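Local coordinates for protein sphingomyelinase-c (Listeria ivanovii, PDB 1ZWX) that belongs to the endonuclease/exonuclease/phosphatase family and is built on the DNase I-like fold, in which two packed beta sheets are flanked by helices, at residues A[161-164]-A[165-169]; A[35-38]-A[39-42]; A[233-236]-A[237-240]; A[203-206]-A[207-210]. One frame throughout, in Å; residues are numbered along the deposited sequence.

Contact 1 (A[161-164]-A[165-169]); sequences KDTS and RAIRA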
# COMPACT_ATOMS: atom_id res chain seq x y z
N LYS A 161 -1.31 -19.01 -11.56
CA LYS A 161 -0.72 -17.70 -11.82
C LYS A 161 -1.40 -16.99 -13.01
O LYS A 161 -1.46 -15.76 -13.01
CB LYS A 161 0.81 -17.80 -12.00
CG LYS A 161 1.52 -18.16 -10.68
CD LYS A 161 3.04 -18.28 -10.83
CE LYS A 161 3.76 -18.26 -9.47
NZ LYS A 161 3.24 -19.24 -8.47
N ASP A 162 -1.91 -17.73 -13.99
CA ASP A 162 -2.76 -17.11 -15.05
C ASP A 162 -4.00 -16.46 -14.49
O ASP A 162 -4.43 -15.37 -14.92
CB ASP A 162 -3.26 -18.16 -16.04
CG ASP A 162 -2.16 -18.71 -16.88
OD1 ASP A 162 -1.91 -19.94 -16.78
OD2 ASP A 162 -1.54 -17.90 -17.62
N THR A 163 -4.63 -17.16 -13.55
CA THR A 163 -5.81 -16.66 -12.89
C THR A 163 -5.50 -15.38 -12.03
O THR A 163 -6.20 -14.37 -12.12
CB THR A 163 -6.44 -17.75 -12.04
OG1 THR A 163 -7.02 -18.74 -12.90
CG2 THR A 163 -7.58 -17.17 -11.18
N SER A 164 -4.49 -15.46 -11.19
CA SER A 164 -4.15 -14.30 -10.35
C SER A 164 -3.70 -13.11 -11.25
O SER A 164 -4.07 -11.97 -11.00
CB SER A 164 -3.17 -14.66 -9.24
OG SER A 164 -1.98 -15.22 -9.73
N ARG A 165 -2.97 -13.39 -12.32
CA ARG A 165 -2.65 -12.33 -13.30
C ARG A 165 -3.87 -11.67 -13.96
O ARG A 165 -3.96 -10.41 -14.10
CB ARG A 165 -1.62 -12.86 -14.32
CG ARG A 165 -1.32 -11.90 -15.49
CD ARG A 165 -0.08 -12.36 -16.26
NE ARG A 165 0.31 -11.39 -17.29
CZ ARG A 165 1.34 -11.53 -18.12
NH1 ARG A 165 2.11 -12.62 -18.06
NH2 ARG A 165 1.59 -10.59 -19.03
N ALA A 166 -4.84 -12.48 -14.38
CA ALA A 166 -6.07 -11.96 -14.95
C ALA A 166 -6.84 -11.10 -13.95
O ALA A 166 -7.36 -10.03 -14.30
CB ALA A 166 -6.98 -13.09 -15.44
N ILE A 167 -6.96 -11.58 -12.71
CA ILE A 167 -7.66 -10.82 -11.68
C ILE A 167 -6.96 -9.44 -11.48
O ILE A 167 -7.63 -8.42 -11.49
CB ILE A 167 -7.75 -11.60 -10.32
CG1 ILE A 167 -8.64 -12.84 -10.47
CG2 ILE A 167 -8.36 -10.71 -9.22
CD1 ILE A 167 -8.37 -13.88 -9.35
N ARG A 168 -5.64 -9.44 -11.32
CA ARG A 168 -4.88 -8.18 -11.13
C ARG A 168 -5.06 -7.24 -12.32
O ARG A 168 -5.17 -6.04 -12.16
CB ARG A 168 -3.41 -8.42 -10.95
CG ARG A 168 -3.04 -8.91 -9.56
CD ARG A 168 -1.57 -8.90 -9.37
NE ARG A 168 -0.85 -9.97 -10.08
CZ ARG A 168 -0.61 -11.18 -9.59
NH1 ARG A 168 -1.00 -11.51 -8.34
NH2 ARG A 168 0.06 -12.05 -10.35
N ALA A 169 -5.11 -7.81 -13.53
CA ALA A 169 -5.32 -7.02 -14.73
C ALA A 169 -6.70 -6.38 -14.72
O ALA A 169 -6.83 -5.20 -15.12
CB ALA A 169 -5.06 -7.89 -16.01

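Contact 2 (A[35-38]-A[39-42]); sequences ADLI and AQAD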
# COMPACT_ATOMS: atom_id res chain seq x y z
N ALA A 35 2.13 -1.63 15.67
CA ALA A 35 1.34 -0.43 15.46
C ALA A 35 1.99 0.79 16.16
O ALA A 35 1.84 1.93 15.68
CB ALA A 35 -0.11 -0.61 15.93
N ASP A 36 2.70 0.54 17.28
CA ASP A 36 3.47 1.60 17.96
C ASP A 36 4.81 1.84 17.32
O ASP A 36 5.18 2.99 17.06
CB ASP A 36 3.66 1.28 19.45
CG ASP A 36 2.38 1.31 20.23
OD1 ASP A 36 1.42 1.99 19.82
OD2 ASP A 36 2.30 0.65 21.30
N LEU A 37 5.55 0.76 17.05
CA LEU A 37 6.88 0.84 16.46
C LEU A 37 6.89 1.57 15.11
O LEU A 37 7.76 2.41 14.84
CB LEU A 37 7.46 -0.56 16.26
CG LEU A 37 7.87 -1.38 17.50
CD1 LEU A 37 8.64 -2.61 17.02
CD2 LEU A 37 8.75 -0.51 18.46
N ILE A 38 5.92 1.21 14.27
CA ILE A 38 5.81 1.80 12.94
C ILE A 38 5.54 3.31 13.04
O ILE A 38 6.19 4.10 12.35
CB ILE A 38 4.70 1.10 12.10
CG1 ILE A 38 5.11 -0.32 11.69
CG2 ILE A 38 4.31 1.97 10.88
CD1 ILE A 38 3.88 -1.18 11.26
N ALA A 39 4.57 3.71 13.85
CA ALA A 39 4.22 5.13 13.99
C ALA A 39 5.34 5.97 14.66
O ALA A 39 5.40 7.20 14.45
CB ALA A 39 2.91 5.30 14.73
N GLN A 40 6.21 5.30 15.43
CA GLN A 40 7.38 5.94 16.08
C GLN A 40 8.63 5.97 15.22
O GLN A 40 9.65 6.56 15.62
CB GLN A 40 7.73 5.20 17.39
CG GLN A 40 6.66 5.35 18.48
CD GLN A 40 6.82 4.33 19.61
OE1 GLN A 40 7.78 3.55 19.67
NE2 GLN A 40 5.86 4.35 20.51
N ALA A 41 8.59 5.34 14.05
CA ALA A 41 9.79 5.17 13.23
C ALA A 41 10.07 6.45 12.43
O ALA A 41 9.14 7.17 12.04
CB ALA A 41 9.64 3.98 12.27
N ASP A 42 11.35 6.70 12.17
CA ASP A 42 11.77 7.86 11.39
C ASP A 42 11.23 7.84 9.96
O ASP A 42 10.89 8.91 9.42
CB ASP A 42 13.29 8.00 11.41
CG ASP A 42 13.80 8.49 12.76
OD1 ASP A 42 12.99 8.99 13.59
OD2 ASP A 42 15.03 8.38 13.00
O HOH W 1 2.98 4.93 19.97

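Contact 3 (A[233-236]-A[237-240]); sequences SMLK and ESYP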
# COMPACT_ATOMS: atom_id res chain seq x y z
N SER A 233 13.44 -10.62 8.80
CA SER A 233 13.37 -11.56 9.92
C SER A 233 12.00 -12.30 9.99
O SER A 233 11.96 -13.50 10.32
CB SER A 233 13.66 -10.83 11.21
OG SER A 233 12.61 -9.93 11.55
N MET A 234 10.90 -11.61 9.65
CA MET A 234 9.56 -12.22 9.70
C MET A 234 9.37 -13.26 8.56
O MET A 234 8.72 -14.28 8.76
CB MET A 234 8.45 -11.16 9.69
CG MET A 234 8.58 -10.06 10.79
SD MET A 234 7.38 -8.68 10.74
CE MET A 234 5.98 -9.58 11.36
N LEU A 235 9.94 -13.01 7.39
CA LEU A 235 9.84 -13.96 6.27
C LEU A 235 10.79 -15.16 6.42
O LEU A 235 10.53 -16.23 5.85
CB LEU A 235 10.09 -13.27 4.93
CG LEU A 235 9.04 -12.24 4.49
CD1 LEU A 235 9.44 -11.62 3.17
CD2 LEU A 235 7.66 -12.91 4.40
N LYS A 236 11.88 -14.98 7.14
CA LYS A 236 12.80 -16.07 7.44
C LYS A 236 12.08 -17.18 8.20
O LYS A 236 12.38 -18.36 8.03
CB LYS A 236 14.00 -15.56 8.22
CG LYS A 236 14.96 -14.80 7.33
CD LYS A 236 16.12 -14.21 8.10
CE LYS A 236 17.12 -13.64 7.14
NZ LYS A 236 18.09 -12.77 7.83
N GLU A 237 11.13 -16.77 9.03
CA GLU A 237 10.26 -17.68 9.74
C GLU A 237 9.22 -18.32 8.79
O GLU A 237 9.14 -19.54 8.70
CB GLU A 237 9.59 -16.93 10.92
CG GLU A 237 8.79 -17.79 11.93
CD GLU A 237 9.54 -19.04 12.46
OE1 GLU A 237 8.87 -20.02 12.83
OE2 GLU A 237 10.79 -19.06 12.50
N SER A 238 8.47 -17.50 8.05
CA SER A 238 7.30 -18.00 7.33
C SER A 238 7.51 -18.49 5.90
O SER A 238 6.83 -19.44 5.47
CB SER A 238 6.20 -16.94 7.36
OG SER A 238 6.67 -15.73 6.80
N TYR A 239 8.39 -17.83 5.14
CA TYR A 239 8.68 -18.22 3.77
C TYR A 239 10.17 -18.21 3.46
O TYR A 239 10.58 -17.57 2.49
CB TYR A 239 7.97 -17.30 2.77
CG TYR A 239 6.47 -17.32 2.91
CD1 TYR A 239 5.84 -16.45 3.77
CD2 TYR A 239 5.69 -18.24 2.20
CE1 TYR A 239 4.46 -16.46 3.93
CE2 TYR A 239 4.30 -18.25 2.36
CZ TYR A 239 3.70 -17.35 3.21
OH TYR A 239 2.33 -17.37 3.37
N PRO A 240 10.99 -18.97 4.23
CA PRO A 240 12.45 -18.83 4.13
C PRO A 240 13.00 -19.23 2.75
O PRO A 240 14.06 -18.75 2.32
CB PRO A 240 12.98 -19.79 5.21
CG PRO A 240 11.89 -20.80 5.39
CD PRO A 240 10.61 -20.03 5.19

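Contact 4 (A[203-206]-A[207-210]); sequences DEYH and DMLK. Unlike the reference sequence in segment 207-210: Leu209 (reference Phe).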
# COMPACT_ATOMS: atom_id res chain seq x y z
N ASP A 203 7.02 -9.86 -17.72
CA ASP A 203 5.99 -9.54 -18.72
C ASP A 203 4.79 -8.85 -18.07
O ASP A 203 4.26 -7.88 -18.63
CB ASP A 203 5.49 -10.80 -19.44
CG ASP A 203 6.50 -11.36 -20.44
OD1 ASP A 203 7.57 -10.76 -20.66
OD2 ASP A 203 6.21 -12.43 -21.01
N GLU A 204 4.35 -9.36 -16.92
CA GLU A 204 3.21 -8.78 -16.21
C GLU A 204 3.51 -7.32 -15.81
O GLU A 204 2.64 -6.47 -15.88
CB GLU A 204 2.79 -9.59 -14.98
CG GLU A 204 1.45 -9.10 -14.41
CD GLU A 204 0.97 -9.84 -13.17
OE1 GLU A 204 -0.20 -9.68 -12.79
OE2 GLU A 204 1.76 -10.56 -12.59
N TYR A 205 4.74 -7.04 -15.41
CA TYR A 205 5.17 -5.66 -15.10
C TYR A 205 4.99 -4.75 -16.32
O TYR A 205 4.35 -3.70 -16.24
CB TYR A 205 6.60 -5.60 -14.61
CG TYR A 205 6.98 -4.17 -14.22
CD1 TYR A 205 6.67 -3.66 -12.94
CD2 TYR A 205 7.61 -3.32 -15.13
CE1 TYR A 205 7.00 -2.35 -12.59
CE2 TYR A 205 7.95 -1.99 -14.78
CZ TYR A 205 7.62 -1.52 -13.52
OH TYR A 205 7.97 -0.23 -13.18
N HIS A 206 5.50 -5.18 -17.48
CA HIS A 206 5.28 -4.47 -18.74
C HIS A 206 3.84 -4.15 -18.96
O HIS A 206 3.49 -2.98 -19.24
CB HIS A 206 5.85 -5.27 -19.95
CG HIS A 206 5.44 -4.70 -21.28
ND1 HIS A 206 4.18 -4.87 -21.81
CD2 HIS A 206 6.12 -3.93 -22.16
CE1 HIS A 206 4.10 -4.23 -22.97
NE2 HIS A 206 5.26 -3.65 -23.20
N ASP A 207 2.97 -5.15 -18.81
CA ASP A 207 1.55 -4.94 -19.04
C ASP A 207 0.89 -4.01 -18.02
O ASP A 207 -0.03 -3.27 -18.36
CB ASP A 207 0.81 -6.27 -19.05
CG ASP A 207 1.02 -7.05 -20.36
OD1 ASP A 207 1.94 -6.72 -21.16
OD2 ASP A 207 0.27 -8.00 -20.56
N MET A 208 1.33 -4.12 -16.77
CA MET A 208 0.82 -3.22 -15.70
C MET A 208 1.04 -1.75 -16.07
O MET A 208 0.14 -0.93 -15.87
CB MET A 208 1.52 -3.48 -14.38
CG MET A 208 1.14 -2.43 -13.28
SD MET A 208 1.65 -2.96 -11.63
CE MET A 208 3.40 -2.85 -11.73
N LEU A 209 2.22 -1.44 -16.60
CA LEU A 209 2.51 -0.06 -17.07
C LEU A 209 1.42 0.42 -18.02
O LEU A 209 0.89 1.55 -17.90
CB LEU A 209 3.95 0.09 -17.63
CG LEU A 209 5.15 -0.23 -16.72
CD1 LEU A 209 6.47 0.09 -17.37
CD2 LEU A 209 5.03 0.41 -15.32
N LYS A 210 0.98 -0.46 -18.93
CA LYS A 210 -0.05 -0.09 -19.88
C LYS A 210 -1.43 -0.00 -19.28
O LYS A 210 -2.25 0.84 -19.67
CB LYS A 210 -0.06 -1.06 -21.10
CG LYS A 210 1.22 -1.06 -21.93
CD LYS A 210 1.39 0.27 -22.69
CE LYS A 210 2.53 0.27 -23.73
NZ LYS A 210 3.52 -0.82 -23.49
O HOH W 2 4.94 -1.18 -20.83
O HOH W 3 6.10 -1.41 -24.95

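Contact 1 (A[161-164]-A[165-169])
The carbonyl oxygen of Ser164 meets Arg168 twice. The backbone N of Arg168 donates to it at 3.0 Å in a nearly straight bond (169°), and the guanidinium of the same residue spreads above it, its centre over Ser164 O and its plane 3.8 Å away. The bend at chi3 (-74°) makes this possible, turning the arginine chain back along its own helix instead of letting it run outward. Ser164 also meets the group with its side chain, CB lying 3.9 Å from Arg168 NH1, although the polar bonds of both side chains go elsewhere. Ser164 OG and Arg168 NH2 each bond to the carboxylate oxygen OD1 of Asp155, while Arg168 NE forms a salt bridge with Glu204 and NH1 reaches Gln153 O; with all its nitrogens engaged, the buried guanidinium is fixed in rotation.

The neighbouring pair works by apolar contact. In Thr163 a chi1 of -71° sets OG1 beside the backbone N and leaves CG2 anti to it, turned to CD1 of Ile167 at 3.8 Å. Ile167 CG1 lies 3.3 Å from Thr163 O, the acceptor for Ile167 N (3.0 Å). Two further i to i+4 bonds, from Arg165 N to Lys161 O (2.9 Å) and from Ala166 N to Asp162 O, belong to the same regular ladder through the first turns of the helix.

Arg165 is extended from CG to NE and passes alongside helix 203-212, touching Asp203 and Glu204. The contact forms the start of helix 161-182, the crossover helix of the beta-alpha-beta unit between strands 143-151 and 189-193.

Contact 2 (A[35-38]-A[39-42])
Asp36 and Gln40 meet one turn apart at the end of helix 31-39, where one flank is tightly packed and the other reaches solvent. On the tight flank Ala35 and Ala39 follow each other, Ala39 CB resting 3.7 Å from Ala35 O. Their small methyl groups face helix 58-67, where Ala35 touches Arg63 and Leu64, and Ala39 touches Asn67. Ile38 is buried beside them against Leu64 and Phe288, and Ala41 also reaches Phe288.

The backbone shows how a helix comes to its end. Gln40 N still bonds to Asp36 O at 3.0 Å, but bent (139°), and adds a weak second bond to Leu37 O. One residue on, Ala41 N turns to Ile38 O at 3.2 Å, an i to i+3 bond whose donor sits above the carbonyl plane. The bonding steps from i+4 to i+3 as helix 31-39 passes into the loop before strand 49-55, and Ala41 then takes an extended psi of 149°.

On the exposed side the Gln40 side chain folds back over the preceding turn. Its CG, anti to the carbonyl carbon at a chi1 of -67°, packs closely, 3.1 Å from Asp36 O, and the amide continues in the same direction, NE2 reaching 3.9 Å from Asp36 CB. The looseness lies in the polar ends, which no direct bond joins. A water accepts from Gln40 NE2 at 3.0 Å and donates weakly to Asp36 OD1 at 3.3 Å. The firmer partners of that carboxylate are Asn67, at OD1, and Arg63, whose salt bridge takes OD2 toward helix 58-67.

Contact 3 (A[233-236]-A[237-240])
Leu235 O accepts a 2.8 Å hydrogen bond from Tyr239 N, the first residue to leave helical geometry (phi/psi -136°/56°), whereas one step earlier Ser238 N holds Met234 O only weakly, at 3.3 Å. This is the C-terminal end of a short helix, and Pro240 follows at once. Its N, with no hydrogen to share, stands 3.2 Å from the same Leu235 O, so the proline ring continues the chain without extending the ladder. The ring instead folds over the last turn, CB approaching Lys236 O to 3.2 Å.

Among the side chains, Leu235 does most. Its CD2 branch touches CD1 of the Tyr239 ring at 4.0 Å, the two side chains running at a slant to each other, and the same methyl lies near Ser238 OG. That hydroxyl points back along the helix because chi1 is 58°, between the backbone N and the carbonyl carbon, and it comes to 3.2 Å from Met234 O.

Glu237 and Tyr239 lie at the surface. A glycerol lies about 4 Å from the Glu237 side chain and a phosphate about 5 Å from that of Tyr239, both probably from the crystallisation liquor.

Inward, Leu235 packs on Trp227 and Pro229, and Met234 on Trp29. Helix 233-238 leans on strand 281-285 of the two-stranded antiparallel sheet through Tyr283 and Tyr285, while Ser233 OG is bonded to Asp287 and Gln286 just beyond it.

Contact 4 (A[203-206]-A[207-210])
Consecutive residues of one helix, His206 and Asp207, join by a side-chain hydrogen bond: His206 ND1 donates to Asp207 OD1 at 3.0 Å and 161°. The oxygen uses its anti lone pair and lies in the imidazole plane, although ring and carboxylate are turned 62° apart. Different first torsions bring them together: CG of His206 is anti to its backbone N (chi1 170°), while CG of Asp207 lies beside its own.

Near NE2 of the ring Lys210 curls back, bent at chi2 and chi4, until NZ is 3.3 Å from His206 NE2. The angle there rules out a direct bond; a water bonded to both NE2 and NZ links them instead, and a second accepts from NZ while donating to His206 O at 2.8 Å.

The inward flank is apolar. Tyr205 receives Met208 CE at its CD1 (3.6 Å) and Leu209 CD1 at its CE2 (3.6 Å), both at a slant. Tyr205 OH bonds to Ser216, its ring meets Tyr200 edge-to-face, and Met208 packs on Tyr249 and Phe251 of strand 248-252.

The Asp207 carboxylate is divided: OD1 orients the imidazole, and OD2 forms a salt bridge with Arg165 of helix 161-182. The cation would probably stabilise the negative charge of Asp207, whose two oxygens thus link its own helix and helix 161-182.

In the fold
Along the chain the order is contact 2, contact 1, contact 4, contact 3. Contacts 1 and 4 are neighbours, with centres 12 Å apart, each on the first turns of its own helix (161-182 and 203-212). They touch through two salt bridges, one from each arginine of 165-169, which tie the two helices together on one side of the fold. Contact 2 lies beyond the chain's centre, about 34 Å from contact 1 between centres, on helix 31-39. Contact 3, on helix 233-238, is nearer to contact 2, with about 8 Å between nearest atoms and no touch. Helices 161-182 and 203-212 thus lie opposite helix 31-39, consistent with a DNase I-like fold.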